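Local atomic coordinates of isochorismatase family protein family (PDB entry 3TXY), a protein that is of unknown function but, as a member of the isochorismatase family of the cysteine-hydrolase group, is probably a hydrolase. Residues I129-I134 with I138-T143; N153-S158 with A187-A192. All coordinates share one frame; numbering follows the deposited sequence.

In the fold
The chain first builds one half of a parallel sheet, from strand 14-19 outward to the edge strand 102-106. Strand 128-134 then takes its place beside strand 14-19, and contact 1 closes at once: only three residues separate the segments, two of them already in helix 136-149, which folds back over the strand. The chain continues into strand 153-162, the next of the sheet, where Leu131 N lies 2.7 Å from Val155 O in a probable hydrogen bond. Helix 166-180 and strand 182-184 follow, and helix 186-194 returns to strand 153-162 in contact 2, closing a loop of 28 residues. The two contacts run in series, neither nested nor crossed, and fasten helices to opposite faces of the sheet.

Contact 1. Residues I129-I134 with I138-T143; sequences IVLTGI and IGVEST
Val140 of helix 136-149 leans on the end of strand 128-134, and its side chain forks at CB. With CG1 anti to the backbone N (chi1 171°), this branch turns toward Leu131, its carbon 4.3 Å from Leu131 CG. The other methyl presses on bare backbone: CG2 lies 3.5 Å from Gly133 C, with Ile134 N at 3.8 Å. Gly133 has a positive phi (130°), where any side chain would jam against the carbonyl O of Thr132; having none, it leaves its backbone open to the methyl. Leucine spans the gap from the strand, its two tips dividing the work. Leu131 CD2 rests 3.9 Å from Val140 O, while CD1 meets Thr143 CG2 at 4.0 Å, the two side chains crossing obliquely. Threonine fits, offering that methyl while burying its hydroxyl: Thr143 OG1 donates to Gly139 O at 2.7 Å, a carbonyl that also accepts from Thr143 N; the same hydroxyl is hydrogen-bonded to Ala111 N. Gly139 probably stands where the cysteine hydrolases of this family carry their nucleophilic cysteine. The segment axes pass 7.2 Å apart, directions differing by 148°, the turn-back that opens a beta-alpha-beta unit of this Rossmann-like fold.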
ATOM      1  N   ILE A 129      13.449  -9.135  -1.948  1.00 12.21           N
ATOM      2  CA  ILE A 129      12.572  -9.942  -1.093  1.00 12.13           C
ATOM      3  C   ILE A 129      11.645 -10.822  -1.921  1.00 12.18           C
ATOM      4  O   ILE A 129      11.105 -10.400  -2.950  1.00 12.28           O
ATOM      5  CB  ILE A 129      11.792  -9.140  -0.010  1.00 12.04           C
ATOM      6  CG1 ILE A 129      10.723  -8.213  -0.594  1.00 12.55           C
ATOM      7  CG2 ILE A 129      12.747  -8.345   0.875  1.00 12.07           C
ATOM      8  CD1 ILE A 129       9.854  -7.570   0.490  1.00 12.51           C
ATOM      9  N   VAL A 130      11.505 -12.063  -1.467  1.00 12.13           N
ATOM     10  CA  VAL A 130      10.554 -13.008  -2.011  1.00 12.31           C
ATOM     11  C   VAL A 130       9.428 -13.117  -0.994  1.00 11.89           C
ATOM     12  O   VAL A 130       9.640 -13.495   0.157  1.00 12.00           O
ATOM     13  CB  VAL A 130      11.218 -14.363  -2.320  1.00 12.73           C
ATOM     14  CG1 VAL A 130      10.161 -15.424  -2.652  1.00 12.93           C
ATOM     15  CG2 VAL A 130      12.225 -14.171  -3.458  1.00 13.11           C
ATOM     16  N   LEU A 131       8.223 -12.769  -1.447  1.00 11.83           N
ATOM     17  CA  LEU A 131       7.064 -12.609  -0.592  1.00 11.51           C
ATOM     18  C   LEU A 131       6.044 -13.735  -0.754  1.00 11.35           C
ATOM     19  O   LEU A 131       5.648 -14.094  -1.863  1.00 11.36           O
ATOM     20  CB  LEU A 131       6.431 -11.261  -0.923  1.00 11.92           C
ATOM     21  CG  LEU A 131       5.837 -10.314   0.091  1.00 12.13           C
ATOM     22  CD1 LEU A 131       6.547 -10.217   1.441  1.00 11.84           C
ATOM     23  CD2 LEU A 131       5.784  -8.929  -0.585  1.00 12.43           C
ATOM     24  N   THR A 132       5.664 -14.316   0.382  1.00 10.85           N
ATOM     25  CA  THR A 132       4.555 -15.251   0.459  1.00 10.81           C
ATOM     26  C   THR A 132       3.604 -14.812   1.563  1.00 10.50           C
ATOM     27  O   THR A 132       3.935 -13.953   2.386  1.00 10.26           O
ATOM     28  CB  THR A 132       5.027 -16.694   0.750  1.00 11.11           C
ATOM     29  OG1 THR A 132       5.280 -16.871   2.155  1.00 11.00           O
ATOM     30  CG2 THR A 132       6.268 -17.026  -0.028  1.00 11.21           C
ATOM     31  N   GLY A 133       2.431 -15.425   1.590  1.00 10.55           N
ATOM     32  CA  GLY A 133       1.511 -15.319   2.725  1.00 10.51           C
ATOM     33  C   GLY A 133       0.068 -14.945   2.403  1.00 10.63           C
ATOM     34  O   GLY A 133      -0.394 -15.096   1.273  1.00 10.64           O
ATOM     35  N   ILE A 134      -0.638 -14.474   3.438  1.00 10.58           N
ATOM     36  CA  ILE A 134      -2.076 -14.264   3.413  1.00 10.90           C
ATOM     37  C   ILE A 134      -2.363 -12.884   4.041  1.00 10.78           C
ATOM     38  O   ILE A 134      -1.718 -12.561   5.044  1.00 10.77           O
ATOM     39  CB  ILE A 134      -2.797 -15.351   4.276  1.00 11.44           C
ATOM     40  CG1 ILE A 134      -2.380 -16.772   3.860  1.00 11.68           C
ATOM     41  CG2 ILE A 134      -4.303 -15.145   4.238  1.00 12.03           C
ATOM     42  CD1 ILE A 134      -2.630 -17.793   4.962  1.00 12.04           C
ATOM     43  N   ILE A 138      -3.988  -7.732   1.050  1.00  9.63           N
ATOM     44  CA  ILE A 138      -4.000  -6.974   2.287  1.00 10.11           C
ATOM     45  C   ILE A 138      -2.568  -6.910   2.837  1.00  9.90           C
ATOM     46  O   ILE A 138      -1.801  -6.050   2.419  1.00  9.81           O
ATOM     47  CB  ILE A 138      -5.036  -7.560   3.276  1.00 10.74           C
ATOM     48  CG1 ILE A 138      -6.434  -7.566   2.648  1.00 11.05           C
ATOM     49  CG2 ILE A 138      -5.002  -6.831   4.616  1.00 11.19           C
ATOM     50  CD1 ILE A 138      -7.008  -6.200   2.254  1.00 11.25           C
ATOM     51  N   GLY A 139      -2.185  -7.840   3.712  1.00 10.00           N
ATOM     52  CA  GLY A 139      -0.851  -7.824   4.302  1.00  9.83           C
ATOM     53  C   GLY A 139       0.263  -8.023   3.290  1.00  9.35           C
ATOM     54  O   GLY A 139       1.312  -7.370   3.372  1.00  9.19           O
ATOM     55  N   VAL A 140       0.053  -8.928   2.334  1.00  9.14           N
ATOM     56  CA  VAL A 140       1.056  -9.161   1.293  1.00  8.84           C
ATOM     57  C   VAL A 140       1.228  -7.893   0.447  1.00  8.72           C
ATOM     58  O   VAL A 140       2.337  -7.374   0.309  1.00  8.67           O
ATOM     59  CB  VAL A 140       0.701 -10.362   0.410  1.00  8.83           C
ATOM     60  CG1 VAL A 140       1.654 -10.433  -0.799  1.00  8.70           C
ATOM     61  CG2 VAL A 140       0.705 -11.648   1.254  1.00  9.22           C
ATOM     62  N   GLU A 141       0.127  -7.369  -0.080  1.00  8.87           N
ATOM     63  CA  GLU A 141       0.208  -6.220  -0.987  1.00  8.89           C
ATOM     64  C   GLU A 141       0.753  -4.961  -0.313  1.00  8.78           C
ATOM     65  O   GLU A 141       1.563  -4.238  -0.893  1.00  8.62           O
ATOM     66  CB  GLU A 141      -1.146  -5.931  -1.618  1.00  8.99           C
ATOM     67  CG  GLU A 141      -1.118  -4.726  -2.557  1.00  9.17           C
ATOM     68  CD  GLU A 141      -2.326  -4.668  -3.464  1.00  9.49           C
ATOM     69  OE1 GLU A 141      -2.984  -5.721  -3.655  1.00  9.70           O
ATOM     70  OE2 GLU A 141      -2.613  -3.563  -3.991  1.00  9.71           O
ATOM     71  N   SER A 142       0.301  -4.672   0.910  1.00  9.12           N
ATOM     72  CA  SER A 142       0.789  -3.492   1.635  1.00  9.22           C
ATOM     73  C   SER A 142       2.298  -3.581   1.877  1.00  9.13           C
ATOM     74  O   SER A 142       3.022  -2.583   1.751  1.00  9.23           O
ATOM     75  CB  SER A 142       0.057  -3.319   2.959  1.00  9.54           C
ATOM     76  OG  SER A 142      -1.236  -2.749   2.777  1.00  9.78           O
ATOM     77  N   THR A 143       2.773  -4.780   2.207  1.00  8.86           N
ATOM     78  CA  THR A 143       4.202  -4.992   2.389  1.00  8.73           C
ATOM     79  C   THR A 143       4.935  -4.818   1.055  1.00  8.51           C
ATOM     80  O   THR A 143       6.003  -4.176   1.006  1.00  8.44           O
ATOM     81  CB  THR A 143       4.472  -6.406   2.967  1.00  8.79           C
ATOM     82  OG1 THR A 143       3.748  -6.563   4.206  1.00  8.90           O
ATOM     83  CG2 THR A 143       5.973  -6.618   3.197  1.00  8.86           C
TER

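Contact 2. Residues N153-S158 with A187-A192; sequences NVVVVS and ADVEAA
The last helix of the alpha/beta/alpha sandwich, 186-194, sits here against strand 153-162 through a small apolar cluster of three valines. Val189 is the single residue that the helical segment contributes, and one methyl does the touching. Its CG2 stands 4.0 Å from Val157 CG2 and 4.2 Å from Val155 CG1, so it bridges two residues two positions apart along the strand, which therefore face the same side of the sheet. That branch lies anti to its own carbonyl carbon, with CG1 anti to the backbone N (chi1 166°), which turns CG2 toward the sheet. The two meetings differ in direction: Val189 crosses Val157 at about a right angle but slides past Val155 with the branches running in opposite senses. Valine suits the two strand positions, since beta-branching favours an extended backbone and short side chains let a helix come close; the nearest CA atoms, Val157 and Val189, are 7.8 Å apart. Just 88 Å² is buried, and neighbours complete the packing. Val155 also packs on Leu10 of the N-terminal arm, while Val157 touches Val130 and Thr132 of the adjoining strand. On the helix, Asp188 OD2 accepts from Thr185 N, just before the first turn. Val154 and Val156 face the other layer, the strand alternation expected of a Rossmann-like sheet with helices on both sides.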
ATOM      1  N   ASN A 153      13.912  -4.957  -4.527  1.00 11.13           N
ATOM      2  CA  ASN A 153      13.374  -5.765  -5.631  1.00 11.27           C
ATOM      3  C   ASN A 153      12.415  -6.786  -5.023  1.00 11.01           C
ATOM      4  O   ASN A 153      12.818  -7.612  -4.188  1.00 11.36           O
ATOM      5  CB  ASN A 153      14.474  -6.463  -6.399  1.00 11.97           C
ATOM      6  CG  ASN A 153      15.458  -5.491  -6.985  1.00 12.39           C
ATOM      7  OD1 ASN A 153      15.134  -4.746  -7.924  1.00 12.82           O
ATOM      8  ND2 ASN A 153      16.666  -5.474  -6.433  1.00 12.77           N
ATOM      9  N   VAL A 154      11.143  -6.686  -5.393  1.00 10.80           N
ATOM     10  CA  VAL A 154      10.094  -7.529  -4.810  1.00 10.51           C
ATOM     11  C   VAL A 154       9.662  -8.620  -5.795  1.00 10.83           C
ATOM     12  O   VAL A 154       9.387  -8.347  -6.966  1.00 11.11           O
ATOM     13  CB  VAL A 154       8.851  -6.710  -4.431  1.00 10.44           C
ATOM     14  CG1 VAL A 154       7.759  -7.612  -3.841  1.00 10.20           C
ATOM     15  CG2 VAL A 154       9.196  -5.566  -3.468  1.00 10.34           C
ATOM     16  N   VAL A 155       9.591  -9.851  -5.296  1.00 11.12           N
ATOM     17  CA  VAL A 155       9.046 -10.971  -6.028  1.00 11.42           C
ATOM     18  C   VAL A 155       7.900 -11.538  -5.193  1.00 11.21           C
ATOM     19  O   VAL A 155       8.082 -11.870  -4.004  1.00 11.86           O
ATOM     20  CB  VAL A 155      10.114 -12.059  -6.273  1.00 12.00           C
ATOM     21  CG1 VAL A 155       9.527 -13.230  -7.068  1.00 12.28           C
ATOM     22  CG2 VAL A 155      11.315 -11.443  -6.985  1.00 12.56           C
ATOM     23  N   VAL A 156       6.728 -11.662  -5.804  1.00 10.91           N
ATOM     24  CA  VAL A 156       5.575 -12.283  -5.150  1.00 10.61           C
ATOM     25  C   VAL A 156       5.322 -13.691  -5.717  1.00 10.60           C
ATOM     26  O   VAL A 156       5.307 -13.893  -6.927  1.00 10.56           O
ATOM     27  CB  VAL A 156       4.317 -11.423  -5.279  1.00 10.61           C
ATOM     28  CG1 VAL A 156       3.186 -12.019  -4.465  1.00 11.03           C
ATOM     29  CG2 VAL A 156       4.619 -10.020  -4.792  1.00 10.48           C
ATOM     30  N   VAL A 157       5.133 -14.650  -4.813  1.00 10.50           N
ATOM     31  CA  VAL A 157       5.027 -16.056  -5.178  1.00 10.82           C
ATOM     32  C   VAL A 157       3.560 -16.431  -5.350  1.00 10.87           C
ATOM     33  O   VAL A 157       2.825 -16.612  -4.369  1.00 10.71           O
ATOM     34  CB  VAL A 157       5.692 -16.985  -4.126  1.00 11.01           C
ATOM     35  CG1 VAL A 157       5.580 -18.443  -4.554  1.00 11.54           C
ATOM     36  CG2 VAL A 157       7.158 -16.589  -3.911  1.00 10.91           C
ATOM     37  N   SER A 158       3.156 -16.592  -6.612  1.00 11.18           N
ATOM     38  CA  SER A 158       1.757 -16.730  -6.964  1.00 11.24           C
ATOM     39  C   SER A 158       1.066 -17.923  -6.310  1.00 11.57           C
ATOM     40  O   SER A 158      -0.108 -17.830  -5.898  1.00 11.53           O
ATOM     41  CB  SER A 158       1.589 -16.794  -8.493  1.00 11.59           C
ATOM     42  OG  SER A 158       2.316 -17.854  -9.042  1.00 12.31           O
ATOM     43  N   ALA A 187       8.420 -22.729  -7.709  1.00 16.36           N
ATOM     44  CA  ALA A 187       9.392 -23.485  -8.508  1.00 17.56           C
ATOM     45  C   ALA A 187      10.301 -22.561  -9.323  1.00 17.87           C
ATOM     46  O   ALA A 187      11.506 -22.819  -9.427  1.00 18.48           O
ATOM     47  CB  ALA A 187       8.670 -24.474  -9.437  1.00 18.03           C
ATOM     48  N   ASP A 188       9.710 -21.528  -9.933  1.00 17.76           N
ATOM     49  CA  ASP A 188      10.442 -20.482 -10.657  1.00 18.44           C
ATOM     50  C   ASP A 188      11.452 -19.802  -9.707  1.00 17.86           C
ATOM     51  O   ASP A 188      12.579 -19.501 -10.090  1.00 18.24           O
ATOM     52  CB  ASP A 188       9.522 -19.315 -11.108  1.00 18.41           C
ATOM     53  CG  ASP A 188       8.567 -19.631 -12.271  1.00 19.30           C
ATOM     54  OD1 ASP A 188       8.773 -20.603 -13.038  1.00 19.87           O
ATOM     55  OD2 ASP A 188       7.592 -18.797 -12.427  1.00 19.48           O
ATOM     56  N   VAL A 189      11.020 -19.487  -8.489  1.00 17.16           N
ATOM     57  CA  VAL A 189      11.910 -18.815  -7.534  1.00 17.20           C
ATOM     58  C   VAL A 189      13.092 -19.723  -7.187  1.00 18.41           C
ATOM     59  O   VAL A 189      14.242 -19.286  -7.194  1.00 18.81           O
ATOM     60  CB  VAL A 189      11.186 -18.439  -6.228  1.00 16.43           C
ATOM     61  CG1 VAL A 189      12.209 -18.060  -5.152  1.00 16.65           C
ATOM     62  CG2 VAL A 189      10.192 -17.312  -6.490  1.00 15.68           C
ATOM     63  N   GLU A 190      12.789 -20.984  -6.891  1.00 19.53           N
ATOM     64  CA  GLU A 190      13.812 -21.990  -6.572  1.00 21.01           C
ATOM     65  C   GLU A 190      14.831 -22.128  -7.705  1.00 22.24           C
ATOM     66  O   GLU A 190      16.040 -22.183  -7.457  1.00 23.20           O
ATOM     67  CB  GLU A 190      13.145 -23.335  -6.253  1.00 21.71           C
ATOM     68  N   ALA A 191      14.357 -22.153  -8.952  1.00 22.93           N
ATOM     69  CA  ALA A 191      15.256 -22.194 -10.109  1.00 23.99           C
ATOM     70  C   ALA A 191      16.139 -20.939 -10.211  1.00 24.26           C
ATOM     71  O   ALA A 191      17.311 -21.036 -10.591  1.00 25.43           O
ATOM     72  CB  ALA A 191      14.471 -22.407 -11.404  1.00 24.16           C
ATOM     73  N   ALA A 192      15.590 -19.775  -9.870  1.00 23.67           N
ATOM     74  CA  ALA A 192      16.359 -18.525  -9.886  1.00 24.00           C
ATOM     75  C   ALA A 192      17.436 -18.506  -8.798  1.00 24.98           C
ATOM     76  O   ALA A 192      18.414 -17.773  -8.914  1.00 26.28           O
ATOM     77  CB  ALA A 192      15.435 -17.316  -9.732  1.00 23.12           C
TER